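Local coordinates for protein thiol transferase (Phanerochaete chrysosporium, PDB 4F0B) that probably acts as a Ure2p-type glutathione transferase with thiol transferase activity, and binds oxidized glutathione disulfide in this crystal, at residues Arg169-Leu173 with Gly174-Ile178; Leu116-Leu119 with Phe120-His123. All blocks are in the same frame, centred on the assembly; numbering follows the deposited sequence.

Interaction 1 (Arg169-Leu173 with Gly174-Ile178)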
loop_
_atom_site.group_PDB
_atom_site.type_symbol
_atom_site.label_atom_id
_atom_site.label_comp_id
_atom_site.label_asym_id
_atom_site.label_seq_id
_atom_site.Cartn_x
_atom_site.Cartn_y
_atom_site.Cartn_z
ATOM N N ARG A 169 -5.798 -2.209 -23.584
ATOM C CA ARG A 169 -4.412 -2.490 -23.194
ATOM C C ARG A 169 -4.177 -3.992 -23.048
ATOM O O ARG A 169 -5.142 -4.768 -22.927
ATOM C CB ARG A 169 -4.089 -1.809 -21.832
ATOM C CG ARG A 169 -4.331 -0.312 -21.830
ATOM C CD ARG A 169 -3.771 0.291 -20.557
ATOM N NE ARG A 169 -3.894 1.731 -20.540
ATOM C CZ ARG A 169 -2.979 2.585 -20.947
ATOM N NH1 ARG A 169 -1.784 2.168 -21.414
ATOM N NH2 ARG A 169 -3.254 3.885 -20.853
ATOM N N GLU A 170 -2.911 -4.402 -22.996
ATOM C CA GLU A 170 -2.584 -5.743 -22.542
ATOM C C GLU A 170 -2.032 -5.753 -21.115
ATOM O O GLU A 170 -2.116 -6.789 -20.443
ATOM C CB GLU A 170 -1.557 -6.431 -23.448
ATOM C CG GLU A 170 -2.141 -6.754 -24.822
ATOM C CD GLU A 170 -1.304 -7.786 -25.578
ATOM O OE1 GLU A 170 -0.064 -7.876 -25.350
ATOM O OE2 GLU A 170 -1.889 -8.530 -26.386
ATOM N N TYR A 171 -1.442 -4.636 -20.649
ATOM C CA TYR A 171 -0.836 -4.554 -19.307
ATOM C C TYR A 171 -1.157 -3.185 -18.730
ATOM O O TYR A 171 -1.470 -2.217 -19.480
ATOM C CB TYR A 171 0.696 -4.805 -19.349
ATOM C CG TYR A 171 1.016 -6.142 -19.946
ATOM C CD1 TYR A 171 0.871 -7.303 -19.189
ATOM C CD2 TYR A 171 1.395 -6.255 -21.289
ATOM C CE1 TYR A 171 1.110 -8.549 -19.748
ATOM C CE2 TYR A 171 1.649 -7.492 -21.858
ATOM C CZ TYR A 171 1.490 -8.638 -21.080
ATOM O OH TYR A 171 1.727 -9.861 -21.683
ATOM N N ILE A 172 -1.084 -3.093 -17.401
ATOM C CA ILE A 172 -1.597 -1.901 -16.726
ATOM C C ILE A 172 -0.923 -0.615 -17.201
ATOM O O ILE A 172 -1.605 0.387 -17.468
ATOM C CB ILE A 172 -1.445 -2.054 -15.203
ATOM C CG1 ILE A 172 -2.279 -3.253 -14.727
ATOM C CG2 ILE A 172 -1.840 -0.761 -14.470
ATOM C CD1 ILE A 172 -1.952 -3.628 -13.277
ATOM N N LEU A 173 0.402 -0.657 -17.320
ATOM C CA LEU A 173 1.164 0.501 -17.753
ATOM C C LEU A 173 1.798 0.249 -19.116
ATOM O O LEU A 173 2.917 0.672 -19.362
ATOM C CB LEU A 173 2.216 0.919 -16.700
ATOM C CG LEU A 173 1.532 1.275 -15.364
ATOM C CD1 LEU A 173 2.651 1.537 -14.363
ATOM C CD2 LEU A 173 0.644 2.488 -15.487
ATOM N N GLY A 174 1.065 -0.443 -19.997
ATOM C CA GLY A 174 1.552 -0.611 -21.374
ATOM C C GLY A 174 2.348 -1.887 -21.523
ATOM O O GLY A 174 1.896 -2.878 -22.109
ATOM N N THR A 175 3.583 -1.853 -21.013
ATOM C CA THR A 175 4.429 -3.044 -20.970
ATOM C C THR A 175 4.301 -3.741 -19.630
ATOM O O THR A 175 4.099 -3.110 -18.572
ATOM C CB THR A 175 5.908 -2.669 -21.202
ATOM O OG1 THR A 175 6.277 -1.637 -20.276
ATOM C CG2 THR A 175 6.103 -2.142 -22.626
ATOM N N TYR A 176 4.430 -5.062 -19.665
ATOM C CA TYR A 176 4.381 -5.903 -18.460
ATOM C C TYR A 176 5.453 -5.519 -17.464
ATOM O O TYR A 176 6.619 -5.351 -17.813
ATOM C CB TYR A 176 4.583 -7.345 -18.891
ATOM C CG TYR A 176 4.788 -8.362 -17.793
ATOM C CD1 TYR A 176 3.710 -8.824 -17.028
ATOM C CD2 TYR A 176 6.044 -8.898 -17.551
ATOM C CE1 TYR A 176 3.892 -9.791 -16.046
ATOM C CE2 TYR A 176 6.224 -9.876 -16.570
ATOM C CZ TYR A 176 5.154 -10.318 -15.850
ATOM O OH TYR A 176 5.340 -11.287 -14.906
ATOM N N GLY A 177 5.045 -5.373 -16.212
ATOM C CA GLY A 177 6.031 -5.024 -15.199
ATOM C C GLY A 177 5.502 -5.233 -13.804
ATOM O O GLY A 177 4.518 -5.951 -13.575
ATOM N N ILE A 178 6.213 -4.625 -12.855
ATOM C CA ILE A 178 5.951 -4.907 -11.443
ATOM C C ILE A 178 4.544 -4.551 -10.973
ATOM O O ILE A 178 4.047 -5.209 -10.050
ATOM C CB ILE A 178 7.006 -4.315 -10.499
ATOM C CG1 ILE A 178 7.127 -2.792 -10.655
ATOM C CG2 ILE A 178 8.364 -5.015 -10.743
ATOM C CD1 ILE A 178 8.084 -2.153 -9.608
HETATM O O HOH W 1 -0.770 -2.639 -22.946
HETATM O O HOH W 2 2.424 -2.455 -16.516
#
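Arg169 NH1 comes within 4.1 Å of Gly174 N, a loose approach at the exposed end. Glu170 N donates to a water 2.8 Å away, which donates to Gly174 O. Tyr171 carries most of the contact. Its CG lies beside its own backbone N (chi1 -58°), which turns one ring face to Tyr176. Tyr176 CB sits over that face in a CH-pi contact, 3.7 Å from the Tyr171 ring centroid. The Tyr176 ring leans its edge toward the same ring, planes at 67°, in an offset edge-to-face pair. Gly174 O lies in plane at the Tyr171 ring edge, 3.5 Å from CD2. Tyr171 O accepts from Gly174 N at 3.1 Å, closing a type I beta turn around Ile172 and Leu173. A second water bridges Leu173 N and Thr175 O. At Gly174 (phi 92°) a CB would run into Leu173 O, so only glycine fits easily. Gly177 N-caps helix 178-187: its N is hydrogen-bonded to Asp180 OD2, the backbone half of a capping box. Tyr176 touches Ile181, as in the hydrophobic staple of glutathione transferases. The loop joins this helix to helix 145-166; Tyr171 and Tyr176 rest on helix 201-211, Ile172 and Leu173 on helix 109-139.

Interaction 2 (Leu116-Leu119 with Phe120-His123); sequences LQWL and FFAH. With GDS (oxidized glutathione disulfide), chain C.
Trp118 and Phe121 lie side by side on helix 109-139. The edge of the indole six-membered ring turns toward the Phe121 face, in an offset edge-to-face pair with planes at 72°. Phe121 CG is anti to its backbone N (chi1 166°), which sets CD2 against the indole CE3 and CZ3 of Trp118, 3.7 Å from CE3. This is the tight side, closed further by Leu158 and Val161 of helix 145-166. Four i to i+4 backbone bonds hold the turn. The straightest, Phe120 N to Leu116 O, is 2.8 Å long with an N-H...O angle of 169°.

Phe120 meets the Leu116 side chain only loosely, Leu116 CB to Phe120 CD2 4.3 Å, though Leu116 O sits at the ring edge, 3.2 Å from Phe120 CD2. This looser side is buried too, completed by the second subunit rather than solvent. Its own Phe120 stacks on this ring, and its His123 meets it edge-to-face. His123 CE1 comes to 3.1 Å from OE1 of the glutathione disulfide. This approach is by a ring carbon; the nitrogens are hydrogen-bonded elsewhere, NE2 to Glu83 and ND1 to Ser85. With an alanine here, Glu83 and Ser85 would probably lose their imidazole partner, and the Glu83 carboxylate would be freer to turn. Glu83 OE1 is also hydrogen-bonded to the glutathione disulfide. His123 lines the pocket, and its bond is consistent with a second-shell role in positioning that carboxylate.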
loop_
_atom_site.group_PDB
_atom_site.type_symbol
_atom_site.label_atom_id
_atom_site.label_comp_id
_atom_site.label_asym_id
_atom_site.label_seq_id
_atom_site.Cartn_x
_atom_site.Cartn_y
_atom_site.Cartn_z
ATOM N N LEU A 116 4.086 3.624 -9.054
ATOM C CA LEU A 116 3.801 3.710 -7.613
ATOM C C LEU A 116 2.302 3.811 -7.342
ATOM O O LEU A 116 1.778 3.163 -6.442
ATOM C CB LEU A 116 4.480 4.920 -6.970
ATOM C CG LEU A 116 6.004 4.887 -6.883
ATOM C CD1 LEU A 116 6.481 6.172 -6.235
ATOM C CD2 LEU A 116 6.459 3.671 -6.054
ATOM N N GLN A 117 1.594 4.611 -8.130
ATOM C CA GLN A 117 0.158 4.762 -7.884
ATOM C C GLN A 117 -0.558 3.427 -8.022
ATOM O O GLN A 117 -1.405 3.083 -7.168
ATOM C CB GLN A 117 -0.425 5.783 -8.867
ATOM C CG GLN A 117 0.121 7.200 -8.670
ATOM C CD GLN A 117 -0.394 8.118 -9.733
ATOM O OE1 GLN A 117 -1.595 8.212 -9.963
ATOM N NE2 GLN A 117 0.528 8.815 -10.428
ATOM N N TRP A 118 -0.259 2.661 -9.079
ATOM C CA TRP A 118 -0.929 1.362 -9.244
ATOM C C TRP A 118 -0.478 0.312 -8.235
ATOM O O TRP A 118 -1.301 -0.489 -7.787
ATOM C CB TRP A 118 -0.880 0.890 -10.713
ATOM C CG TRP A 118 -1.790 1.730 -11.564
ATOM C CD1 TRP A 118 -1.440 2.813 -12.302
ATOM C CD2 TRP A 118 -3.223 1.596 -11.693
ATOM N NE1 TRP A 118 -2.565 3.354 -12.922
ATOM C CE2 TRP A 118 -3.664 2.630 -12.537
ATOM C CE3 TRP A 118 -4.151 0.701 -11.192
ATOM C CZ2 TRP A 118 -5.018 2.787 -12.886
ATOM C CZ3 TRP A 118 -5.492 0.859 -11.532
ATOM C CH2 TRP A 118 -5.898 1.890 -12.376
ATOM N N LEU A 119 0.788 0.363 -7.817
ATOM C CA LEU A 119 1.228 -0.522 -6.742
ATOM C C LEU A 119 0.505 -0.192 -5.444
ATOM O O LEU A 119 0.009 -1.100 -4.754
ATOM C CB LEU A 119 2.744 -0.430 -6.540
ATOM C CG LEU A 119 3.572 -1.118 -7.615
ATOM C CD1 LEU A 119 5.041 -0.718 -7.434
ATOM C CD2 LEU A 119 3.481 -2.642 -7.500
ATOM N N PHE A 120 0.438 1.095 -5.102
ATOM C CA PHE A 120 -0.270 1.496 -3.882
ATOM C C PHE A 120 -1.774 1.204 -3.977
ATOM O O PHE A 120 -2.390 0.816 -2.950
ATOM C CB PHE A 120 0.018 2.954 -3.515
ATOM C CG PHE A 120 1.305 3.146 -2.770
ATOM C CD1 PHE A 120 1.411 2.745 -1.451
ATOM C CD2 PHE A 120 2.423 3.737 -3.391
ATOM C CE1 PHE A 120 2.603 2.921 -0.767
ATOM C CE2 PHE A 120 3.627 3.927 -2.706
ATOM C CZ PHE A 120 3.722 3.521 -1.369
ATOM N N PHE A 121 -2.371 1.353 -5.156
ATOM C CA PHE A 121 -3.767 0.982 -5.327
ATOM C C PHE A 121 -3.964 -0.495 -4.973
ATOM O O PHE A 121 -4.923 -0.852 -4.287
ATOM C CB PHE A 121 -4.193 1.288 -6.781
ATOM C CG PHE A 121 -5.500 0.635 -7.172
ATOM C CD1 PHE A 121 -6.733 1.157 -6.745
ATOM C CD2 PHE A 121 -5.499 -0.495 -7.968
ATOM C CE1 PHE A 121 -7.960 0.535 -7.120
ATOM C CE2 PHE A 121 -6.713 -1.127 -8.358
ATOM C CZ PHE A 121 -7.937 -0.617 -7.925
ATOM N N ALA A 122 -3.115 -1.359 -5.505
ATOM C CA ALA A 122 -3.207 -2.793 -5.239
ATOM C C ALA A 122 -2.948 -3.066 -3.764
ATOM O O ALA A 122 -3.629 -3.899 -3.148
ATOM C CB ALA A 122 -2.141 -3.526 -6.031
ATOM N N HIS A 123 -1.980 -2.350 -3.184
ATOM C CA HIS A 123 -1.491 -2.645 -1.842
ATOM C C HIS A 123 -2.505 -2.206 -0.761
ATOM O O HIS A 123 -2.561 -2.797 0.323
ATOM C CB HIS A 123 -0.167 -1.932 -1.671
ATOM C CG HIS A 123 0.709 -2.555 -0.650
ATOM N ND1 HIS A 123 1.664 -3.508 -0.970
ATOM C CD2 HIS A 123 0.799 -2.343 0.683
ATOM C CE1 HIS A 123 2.292 -3.867 0.140
ATOM N NE2 HIS A 123 1.803 -3.155 1.155
HETATM N N1 GDS C . 0.988 -5.962 3.194
HETATM C CA1 GDS C . 1.789 -7.224 3.279
HETATM C C1 GDS C . 2.554 -7.392 1.938
HETATM O OE1 GDS C . 2.065 -6.886 0.905
HETATM O OE2 GDS C . 3.633 -8.012 1.972
HETATM C CB1 GDS C . 0.839 -8.419 3.456
HETATM C CG1 GDS C . 1.602 -9.739 3.666
HETATM C CD1 GDS C . 0.635 -10.811 4.150
HETATM O O1 GDS C . -0.570 -10.656 4.306
HETATM N N2 GDS C . 1.231 -12.003 4.486
HETATM C CA2 GDS C . 0.470 -13.166 4.960
HETATM C C2 GDS C . 1.091 -13.679 6.240
HETATM O O2 GDS C . 2.338 -13.762 6.381
HETATM C CB2 GDS C . 0.467 -14.323 3.964
HETATM S SG2 GDS C . -0.123 -13.905 2.322
HETATM N N3 GDS C . 0.201 -14.052 7.180
HETATM C CA3 GDS C . 0.685 -14.602 8.449
HETATM C C3 GDS C . 0.072 -13.947 9.633
HETATM O OE3 GDS C . 0.476 -14.345 10.744
HETATM O OE4 GDS C . -0.781 -13.036 9.460
HETATM N N4 GDS C . -3.227 -10.197 3.282
HETATM C CA4 GDS C . -3.808 -8.878 3.096
HETATM C C4 GDS C . -2.967 -7.935 2.174
HETATM O OE5 GDS C . -2.176 -8.424 1.340
HETATM O OE6 GDS C . -3.158 -6.719 2.345
HETATM C C5 GDS C . -4.027 -11.254 3.445
HETATM O O5 GDS C . -5.277 -11.155 3.443
HETATM C CA5 GDS C . -3.354 -12.599 3.657
HETATM N N5 GDS C . -4.116 -13.387 4.656
HETATM C CB5 GDS C . -3.303 -13.278 2.270
HETATM S SG5 GDS C . -2.306 -14.763 2.321
HETATM C CA6 GDS C . -4.134 -13.055 8.861
HETATM C C6 GDS C . -5.584 -12.541 8.961
HETATM O OE7 GDS C . -5.981 -11.716 8.108
HETATM O OE8 GDS C . -6.261 -12.946 9.940
HETATM N N6 GDS C . -3.585 -13.111 10.215
HETATM C CB6 GDS C . -4.099 -14.474 8.210
HETATM C CG6 GDS C . -4.513 -14.569 6.712
HETATM C CD6 GDS C . -3.561 -13.803 5.839
HETATM O O6 GDS C . -2.408 -13.518 6.124
#

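Overall arrangement
Interaction 2 comes first along the chain, in the first half of helix 109-139. Interaction 1 follows in the loop between helices 145-166 and 178-187. Both belong to the helical C-terminal part of the glutathione transferase fold, and their centres are 14 Å apart. They touch directly. Leu173 CD2 packs on Trp118 CD1 at 3.8 Å, Ile172 CG2 lies against the same indole, and Ile178 O meets Leu119 CD2. The loop therefore covers one flank of the long helix and leads into helix 178-187, which packs beside it. Interaction 1 lies toward the outside, whereas residues 116-123 are buried and reach the subunit interface and the glutathione pocket.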